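PDB 1VB5: translation initiation factor eIF-2B from Pyrococcus horikoshii, which probably catalyses the exchange of GDP for GTP on initiation factor 2, as a regulatory subunit of the archaeal factor. Local coordinates for residues Thr121-Ile126 and Ala153-Phe158; Ser144-Gly149 and Met235-Ile240. All blocks are in the same frame, centred on the assembly; numbering follows the deposited sequence.

Contact 1: Thr121-Ile126 and Ala153-Phe158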
ATOM      1  N   THR B 121       3.533 -16.655  13.312  1.00 19.97           N
ATOM      2  CA  THR B 121       3.461 -16.286  14.721  1.00 15.38           C
ATOM      3  C   THR B 121       2.193 -15.487  14.999  1.00 17.46           C
ATOM      4  O   THR B 121       1.475 -15.760  15.964  1.00 19.56           O
ATOM      5  CB  THR B 121       4.705 -15.463  15.128  1.00 21.92           C
ATOM      6  OG1 THR B 121       5.875 -16.282  14.991  1.00 26.36           O
ATOM      7  CG2 THR B 121       4.595 -14.980  16.566  1.00 16.64           C
ATOM      8  N   VAL B 122       1.908 -14.497  14.157  1.00 19.33           N
ATOM      9  CA  VAL B 122       0.704 -13.696  14.346  1.00 15.30           C
ATOM     10  C   VAL B 122      -0.511 -14.604  14.184  1.00 16.89           C
ATOM     11  O   VAL B 122      -1.502 -14.462  14.898  1.00 21.72           O
ATOM     12  CB  VAL B 122       0.627 -12.538  13.325  1.00 19.01           C
ATOM     13  CG1 VAL B 122      -0.728 -11.830  13.430  1.00 15.44           C
ATOM     14  CG2 VAL B 122       1.754 -11.548  13.585  1.00 16.58           C
ATOM     15  N   LEU B 123      -0.427 -15.539  13.245  1.00 14.85           N
ATOM     16  CA  LEU B 123      -1.515 -16.482  13.003  1.00 19.90           C
ATOM     17  C   LEU B 123      -1.795 -17.343  14.246  1.00 18.42           C
ATOM     18  O   LEU B 123      -2.949 -17.563  14.608  1.00 19.56           O
ATOM     19  CB  LEU B 123      -1.175 -17.383  11.804  1.00 17.85           C
ATOM     20  CG  LEU B 123      -2.148 -18.538  11.528  1.00 23.69           C
ATOM     21  CD1 LEU B 123      -3.563 -17.995  11.344  1.00 13.24           C
ATOM     22  CD2 LEU B 123      -1.700 -19.313  10.296  1.00 17.82           C
ATOM     23  N   GLU B 124      -0.746 -17.825  14.910  1.00 22.85           N
ATOM     24  CA  GLU B 124      -0.954 -18.638  16.105  1.00 21.28           C
ATOM     25  C   GLU B 124      -1.478 -17.806  17.264  1.00 22.93           C
ATOM     26  O   GLU B 124      -2.189 -18.320  18.134  1.00 24.51           O
ATOM     27  CB  GLU B 124       0.329 -19.369  16.504  1.00 23.34           C
ATOM     28  CG  GLU B 124       0.647 -20.549  15.593  1.00 31.86           C
ATOM     29  CD  GLU B 124      -0.567 -21.441  15.343  1.00 38.73           C
ATOM     30  OE1 GLU B 124      -1.204 -21.875  16.329  1.00 40.84           O
ATOM     31  OE2 GLU B 124      -0.882 -21.713  14.161  1.00 36.43           O
ATOM     32  N   ILE B 125      -1.136 -16.522  17.280  1.00 20.15           N
ATOM     33  CA  ILE B 125      -1.632 -15.637  18.327  1.00 20.15           C
ATOM     34  C   ILE B 125      -3.142 -15.538  18.144  1.00 22.64           C
ATOM     35  O   ILE B 125      -3.914 -15.662  19.094  1.00 25.69           O
ATOM     36  CB  ILE B 125      -1.041 -14.204  18.212  1.00 16.78           C
ATOM     37  CG1 ILE B 125       0.442 -14.212  18.592  1.00 19.97           C
ATOM     38  CG2 ILE B 125      -1.814 -13.244  19.113  1.00 14.21           C
ATOM     39  CD1 ILE B 125       1.111 -12.844  18.490  1.00 16.34           C
ATOM     40  N   ILE B 126      -3.553 -15.308  16.905  1.00 23.39           N
ATOM     41  CA  ILE B 126      -4.965 -15.171  16.585  1.00 22.82           C
ATOM     42  C   ILE B 126      -5.755 -16.452  16.876  1.00 23.37           C
ATOM     43  O   ILE B 126      -6.842 -16.402  17.452  1.00 25.28           O
ATOM     44  CB  ILE B 126      -5.126 -14.731  15.107  1.00 21.84           C
ATOM     45  CG1 ILE B 126      -4.743 -13.249  14.983  1.00 27.55           C
ATOM     46  CG2 ILE B 126      -6.540 -14.958  14.626  1.00 19.77           C
ATOM     47  CD1 ILE B 126      -4.644 -12.735  13.542  1.00 24.51           C
ATOM     48  N   ALA B 153      -5.562 -15.503   4.892  1.00 16.99           N
ATOM     49  CA  ALA B 153      -7.017 -15.582   4.792  1.00 18.82           C
ATOM     50  C   ALA B 153      -7.504 -17.035   4.701  1.00 18.89           C
ATOM     51  O   ALA B 153      -8.507 -17.391   5.313  1.00 18.36           O
ATOM     52  CB  ALA B 153      -7.507 -14.780   3.578  1.00 16.36           C
ATOM     53  N   ARG B 154      -6.800 -17.862   3.933  1.00 19.93           N
ATOM     54  CA  ARG B 154      -7.156 -19.275   3.798  1.00 24.11           C
ATOM     55  C   ARG B 154      -7.062 -19.963   5.162  1.00 20.65           C
ATOM     56  O   ARG B 154      -7.900 -20.790   5.510  1.00 24.19           O
ATOM     57  CB  ARG B 154      -6.204 -19.999   2.827  1.00 26.22           C
ATOM     58  CG  ARG B 154      -6.547 -19.921   1.328  1.00 40.72           C
ATOM     59  CD  ARG B 154      -6.498 -18.501   0.805  1.00 57.48           C
ATOM     60  NE  ARG B 154      -5.923 -18.377  -0.541  1.00 63.15           N
ATOM     61  CZ  ARG B 154      -4.700 -18.777  -0.888  1.00 61.02           C
ATOM     62  NH1 ARG B 154      -3.892 -19.352   0.000  1.00 55.51           N
ATOM     63  NH2 ARG B 154      -4.266 -18.571  -2.126  1.00 58.68           N
ATOM     64  N   GLU B 155      -6.028 -19.622   5.925  1.00 18.62           N
ATOM     65  CA  GLU B 155      -5.820 -20.219   7.236  1.00 17.62           C
ATOM     66  C   GLU B 155      -6.854 -19.766   8.254  1.00 21.63           C
ATOM     67  O   GLU B 155      -7.304 -20.567   9.077  1.00 22.81           O
ATOM     68  CB  GLU B 155      -4.414 -19.900   7.748  1.00 16.94           C
ATOM     69  CG  GLU B 155      -3.298 -20.489   6.894  1.00 23.11           C
ATOM     70  CD  GLU B 155      -3.262 -22.012   6.930  1.00 27.64           C
ATOM     71  OE1 GLU B 155      -2.563 -22.609   6.088  1.00 36.53           O
ATOM     72  OE2 GLU B 155      -3.927 -22.614   7.799  1.00 31.47           O
ATOM     73  N   LEU B 156      -7.228 -18.488   8.204  1.00 19.25           N
ATOM     74  CA  LEU B 156      -8.214 -17.950   9.135  1.00 20.46           C
ATOM     75  C   LEU B 156      -9.574 -18.564   8.839  1.00 21.15           C
ATOM     76  O   LEU B 156     -10.377 -18.791   9.740  1.00 17.27           O
ATOM     77  CB  LEU B 156      -8.297 -16.422   9.018  1.00 22.57           C
ATOM     78  CG  LEU B 156      -7.110 -15.618   9.563  1.00 28.30           C
ATOM     79  CD1 LEU B 156      -7.330 -14.135   9.314  1.00 18.93           C
ATOM     80  CD2 LEU B 156      -6.955 -15.881  11.057  1.00 21.92           C
ATOM     81  N   GLU B 157      -9.821 -18.828   7.562  1.00 22.52           N
ATOM     82  CA  GLU B 157     -11.075 -19.436   7.145  1.00 26.97           C
ATOM     83  C   GLU B 157     -11.110 -20.869   7.684  1.00 23.70           C
ATOM     84  O   GLU B 157     -12.134 -21.329   8.181  1.00 25.73           O
ATOM     85  CB  GLU B 157     -11.165 -19.438   5.621  1.00 28.73           C
ATOM     86  CG  GLU B 157     -12.509 -19.850   5.064  1.00 44.34           C
ATOM     87  CD  GLU B 157     -12.574 -19.654   3.558  1.00 64.44           C
ATOM     88  OE1 GLU B 157     -11.786 -20.312   2.839  1.00 68.12           O
ATOM     89  OE2 GLU B 157     -13.404 -18.836   3.094  1.00 72.61           O
ATOM     90  N   PHE B 158      -9.981 -21.563   7.589  1.00 18.56           N
ATOM     91  CA  PHE B 158      -9.879 -22.936   8.077  1.00 23.05           C
ATOM     92  C   PHE B 158     -10.244 -22.968   9.564  1.00 26.52           C
ATOM     93  O   PHE B 158     -10.941 -23.870  10.031  1.00 23.22           O
ATOM     94  CB  PHE B 158      -8.443 -23.448   7.888  1.00 22.42           C
ATOM     95  CG  PHE B 158      -8.221 -24.861   8.374  1.00 29.00           C
ATOM     96  CD1 PHE B 158      -8.486 -25.949   7.544  1.00 27.65           C
ATOM     97  CD2 PHE B 158      -7.730 -25.103   9.656  1.00 28.31           C
ATOM     98  CE1 PHE B 158      -8.263 -27.258   7.981  1.00 26.33           C
ATOM     99  CE2 PHE B 158      -7.503 -26.406  10.108  1.00 28.44           C
ATOM    100  CZ  PHE B 158      -7.769 -27.487   9.267  1.00 29.07           C
TER
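Helical segments 121-126 and 153-158 run side by side in nearly the same direction, their axes inclined by 21° and 11.1 Å apart at closest approach. L123 and L156 are the nearest pair, with 7.9 Å between their CA atoms. At this separation the backbones do not touch, and the gap is bridged by four side chains. L123 reaches across with both of its methyls. With CG anti to the backbone N (chi1 173°), its branch spreads over the base of E155, CD2 lying 3.8 Å from E155 CB and 3.9 Å from E155 CG, the two side chains crossing at about a right angle. Its other methyl, CD1, is 4.0 Å from CD2 of L156, which slides past it in the opposite sense. The two segments belong to helices 120-131 and 148-158, successive crossover helices of a Rossmann-like alpha/beta unit in which strand 136-141 lies between them in sequence. They pack on the same face of the parallel part of the sheet, and L156 rests on V138, L140 and F163 of its strands. The same L156 CD2 also receives the branch methyl of I126, CG2, at 3.7 Å, so a single methyl meets both L123 and I126, one helical turn apart. I126 also packs on F136 of strand 136-141. On the more solvent-accessible side, E155 uses only its aliphatic part against L123. Its chain bends at chi2 (-66°), and its OE2 forms a salt bridge with R127 of helix 120-131, which joins the two helices beyond the apolar layer; R127 is also bridged to E124 of its own helix.

Contact 2: Ser144-Gly149 and Met235-Ile240; sequences SPDYEG and MERDLI
L239 lays its two methyls against the pyrrolidine ring of P145, CD2 being 3.7 Å from P145 CB and 4.0 Å from P145 CG. CD1 lies on the same ring carbon, 4.0 Å from P145 CB, so both methyls touch CB, and CD2 also reaches CG. This reach depends on chi1 of 173°, which sets CG of L239 anti to its backbone N and carries the branch out from the extended chain. The two side chains cross obliquely, and the backbones stay well apart, with 8.1 Å between the CA atoms of P145 and L239. P145 follows a cis peptide bond in the turn that links strand 136-141 to helix 148-158, a beta-alpha connection at the C-terminal edge of the parallel strands of the Rossmann-like sheet. Across from it, residues 235-240 form an extended loop leading into strand 240-241, and the backbone of L239 is hydrogen-bonded to I246. N248 also packs against P145. Beside the apolar pair, D146 and R237 bring opposite charges near each other: D146 OD2 is 4.4 Å from R237 NE, too long for a salt bridge, and it approaches the guanidinium obliquely. Their attraction is therefore likely to be modest. M235 CE lies over one face of that guanidinium, 3.2 Å above its plane and offset toward the rim, while R17 brings a like charge close to R237 NH1. The second subunit borders this region: L239 also packs on T167 of that subunit, and the ring of Y147 makes a cation-pi contact with R241 of the same neighbour.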
ATOM      1  N   SER B 144       0.851  -7.238  -1.779  1.00 23.96           N
ATOM      2  CA  SER B 144       1.509  -7.302  -3.082  1.00 27.85           C
ATOM      3  C   SER B 144       3.009  -7.502  -2.886  1.00 24.30           C
ATOM      4  O   SER B 144       3.573  -7.059  -1.888  1.00 19.56           O
ATOM      5  CB  SER B 144       1.266  -6.006  -3.858  1.00 25.42           C
ATOM      6  OG  SER B 144      -0.120  -5.791  -4.046  1.00 28.43           O
ATOM      7  N   PRO B 145       3.686  -8.124  -3.862  1.00 22.07           N
ATOM      8  CA  PRO B 145       3.139  -8.642  -5.120  1.00 22.95           C
ATOM      9  C   PRO B 145       2.836 -10.143  -5.129  1.00 27.06           C
ATOM     10  O   PRO B 145       2.228 -10.639  -6.073  1.00 23.01           O
ATOM     11  CB  PRO B 145       4.233  -8.297  -6.111  1.00 18.65           C
ATOM     12  CG  PRO B 145       5.458  -8.648  -5.320  1.00 21.99           C
ATOM     13  CD  PRO B 145       5.157  -8.058  -3.932  1.00 18.55           C
ATOM     14  N   ASP B 146       3.260 -10.859  -4.089  1.00 24.10           N
ATOM     15  CA  ASP B 146       3.049 -12.309  -4.031  1.00 26.94           C
ATOM     16  C   ASP B 146       1.760 -12.734  -3.343  1.00 21.83           C
ATOM     17  O   ASP B 146       1.402 -13.908  -3.352  1.00 19.92           O
ATOM     18  CB  ASP B 146       4.238 -12.976  -3.342  1.00 32.58           C
ATOM     19  CG  ASP B 146       5.537 -12.714  -4.068  1.00 35.41           C
ATOM     20  OD1 ASP B 146       5.631 -13.105  -5.253  1.00 34.50           O
ATOM     21  OD2 ASP B 146       6.454 -12.113  -3.462  1.00 36.12           O
ATOM     22  N   TYR B 147       1.078 -11.775  -2.732  1.00 19.59           N
ATOM     23  CA  TYR B 147      -0.189 -12.036  -2.062  1.00 20.03           C
ATOM     24  C   TYR B 147      -0.154 -13.110  -0.976  1.00 19.98           C
ATOM     25  O   TYR B 147      -1.049 -13.947  -0.897  1.00 19.82           O
ATOM     26  CB  TYR B 147      -1.254 -12.383  -3.108  1.00 21.36           C
ATOM     27  CG  TYR B 147      -1.450 -11.297  -4.146  1.00 30.51           C
ATOM     28  CD1 TYR B 147      -1.355 -11.579  -5.507  1.00 33.86           C
ATOM     29  CD2 TYR B 147      -1.694  -9.978  -3.763  1.00 32.81           C
ATOM     30  CE1 TYR B 147      -1.493 -10.574  -6.460  1.00 35.39           C
ATOM     31  CE2 TYR B 147      -1.835  -8.967  -4.703  1.00 27.42           C
ATOM     32  CZ  TYR B 147      -1.734  -9.270  -6.049  1.00 37.60           C
ATOM     33  OH  TYR B 147      -1.877  -8.269  -6.984  1.00 38.84           O
ATOM     34  N   GLU B 148       0.870 -13.079  -0.128  1.00 22.95           N
ATOM     35  CA  GLU B 148       0.968 -14.051   0.955  1.00 21.37           C
ATOM     36  C   GLU B 148      -0.185 -13.784   1.929  1.00 22.27           C
ATOM     37  O   GLU B 148      -0.526 -14.628   2.761  1.00 20.61           O
ATOM     38  CB  GLU B 148       2.313 -13.920   1.683  1.00 21.76           C
ATOM     39  CG  GLU B 148       2.529 -12.572   2.367  1.00 21.62           C
ATOM     40  CD  GLU B 148       3.222 -11.540   1.474  1.00 31.54           C
ATOM     41  OE1 GLU B 148       3.172 -11.667   0.225  1.00 23.71           O
ATOM     42  OE2 GLU B 148       3.812 -10.590   2.035  1.00 22.88           O
ATOM     43  N   GLY B 149      -0.787 -12.603   1.816  1.00 20.83           N
ATOM     44  CA  GLY B 149      -1.892 -12.256   2.691  1.00 13.74           C
ATOM     45  C   GLY B 149      -3.091 -13.158   2.459  1.00 23.17           C
ATOM     46  O   GLY B 149      -3.874 -13.418   3.375  1.00 17.00           O
ATOM     47  N   MET B 235      16.163  -7.080   1.141  1.00 37.00           N
ATOM     48  CA  MET B 235      16.153  -7.959  -0.027  1.00 39.22           C
ATOM     49  C   MET B 235      15.141  -7.548  -1.098  1.00 39.40           C
ATOM     50  O   MET B 235      14.063  -7.032  -0.795  1.00 34.18           O
ATOM     51  CB  MET B 235      15.897  -9.406   0.419  1.00 44.30           C
ATOM     52  CG  MET B 235      16.077 -10.448  -0.680  1.00 47.16           C
ATOM     53  SD  MET B 235      15.986 -12.155  -0.071  1.00 52.33           S
ATOM     54  CE  MET B 235      14.243 -12.536  -0.316  1.00 52.27           C
ATOM     55  N   GLU B 236      15.499  -7.794  -2.354  1.00 34.87           N
ATOM     56  CA  GLU B 236      14.650  -7.447  -3.486  1.00 38.99           C
ATOM     57  C   GLU B 236      14.579  -8.596  -4.502  1.00 39.61           C
ATOM     58  O   GLU B 236      15.540  -9.354  -4.655  1.00 45.79           O
ATOM     59  CB  GLU B 236      15.212  -6.195  -4.166  1.00 34.37           C
ATOM     60  CG  GLU B 236      14.265  -5.526  -5.139  1.00 47.71           C
ATOM     61  CD  GLU B 236      14.899  -4.358  -5.882  1.00 48.35           C
ATOM     62  OE1 GLU B 236      15.728  -3.638  -5.280  1.00 46.06           O
ATOM     63  OE2 GLU B 236      14.553  -4.157  -7.067  1.00 42.47           O
ATOM     64  N   ARG B 237      13.438  -8.729  -5.176  1.00 32.52           N
ATOM     65  CA  ARG B 237      13.245  -9.757  -6.203  1.00 33.48           C
ATOM     66  C   ARG B 237      12.767  -9.053  -7.468  1.00 31.42           C
ATOM     67  O   ARG B 237      12.165  -7.983  -7.397  1.00 29.97           O
ATOM     68  CB  ARG B 237      12.156 -10.767  -5.820  1.00 31.89           C
ATOM     69  CG  ARG B 237      12.384 -11.624  -4.593  1.00 45.43           C
ATOM     70  CD  ARG B 237      11.194 -12.580  -4.447  1.00 48.04           C
ATOM     71  NE  ARG B 237      10.808 -12.821  -3.060  1.00 49.38           N
ATOM     72  CZ  ARG B 237      11.416 -13.678  -2.247  1.00 60.55           C
ATOM     73  NH1 ARG B 237      12.448 -14.394  -2.680  1.00 65.92           N
ATOM     74  NH2 ARG B 237      10.992 -13.816  -0.994  1.00 60.43           N
ATOM     75  N   ASP B 238      13.017  -9.661  -8.622  1.00 29.34           N
ATOM     76  CA  ASP B 238      12.574  -9.087  -9.889  1.00 35.69           C
ATOM     77  C   ASP B 238      11.056  -9.194 -10.002  1.00 33.40           C
ATOM     78  O   ASP B 238      10.459 -10.178  -9.558  1.00 32.74           O
ATOM     79  CB  ASP B 238      13.231  -9.822 -11.058  1.00 40.78           C
ATOM     80  CG  ASP B 238      14.663  -9.389 -11.286  1.00 48.46           C
ATOM     81  OD1 ASP B 238      15.355  -9.080 -10.293  1.00 56.16           O
ATOM     82  OD2 ASP B 238      15.102  -9.366 -12.456  1.00 55.26           O
ATOM     83  N   LEU B 239      10.435  -8.177 -10.590  1.00 29.58           N
ATOM     84  CA  LEU B 239       8.984  -8.165 -10.759  1.00 28.78           C
ATOM     85  C   LEU B 239       8.578  -7.479 -12.059  1.00 28.87           C
ATOM     86  O   LEU B 239       9.149  -6.455 -12.445  1.00 24.91           O
ATOM     87  CB  LEU B 239       8.321  -7.457  -9.571  1.00 26.57           C
ATOM     88  CG  LEU B 239       6.810  -7.198  -9.645  1.00 28.43           C
ATOM     89  CD1 LEU B 239       6.047  -8.515  -9.640  1.00 26.39           C
ATOM     90  CD2 LEU B 239       6.387  -6.342  -8.468  1.00 24.24           C
ATOM     91  N   ILE B 240       7.591  -8.061 -12.734  1.00 32.61           N
ATOM     92  CA  ILE B 240       7.075  -7.523 -13.989  1.00 34.52           C
ATOM     93  C   ILE B 240       5.567  -7.749 -14.080  1.00 34.16           C
ATOM     94  O   ILE B 240       5.080  -8.855 -13.857  1.00 33.46           O
ATOM     95  CB  ILE B 240       7.741  -8.189 -15.217  1.00 36.65           C
ATOM     96  CG1 ILE B 240       9.238  -7.886 -15.231  1.00 42.38           C
ATOM     97  CG2 ILE B 240       7.107  -7.668 -16.502  1.00 38.38           C
ATOM     98  CD1 ILE B 240       9.965  -8.456 -16.438  1.00 48.45           C
TER

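How the contacts relate
Contacts 1 and 2 lie about 21 Å apart, centre to centre, and both draw on helix 148-158: contact 2 is made by the turn that leads into it, and contact 1 by its C-terminal part. Along the chain the order is 121-126, 144-149, 153-158, 235-240, so the two pairings interleave. Contact 1 is buried and joins neighbouring helices over the parallel sheet, whereas contact 2 lies at the surface and brings a long loop, from after strand 214-217, back to the turn following strand 136-141. One helix thus connects the alpha/beta interior with a region where the second subunit packs.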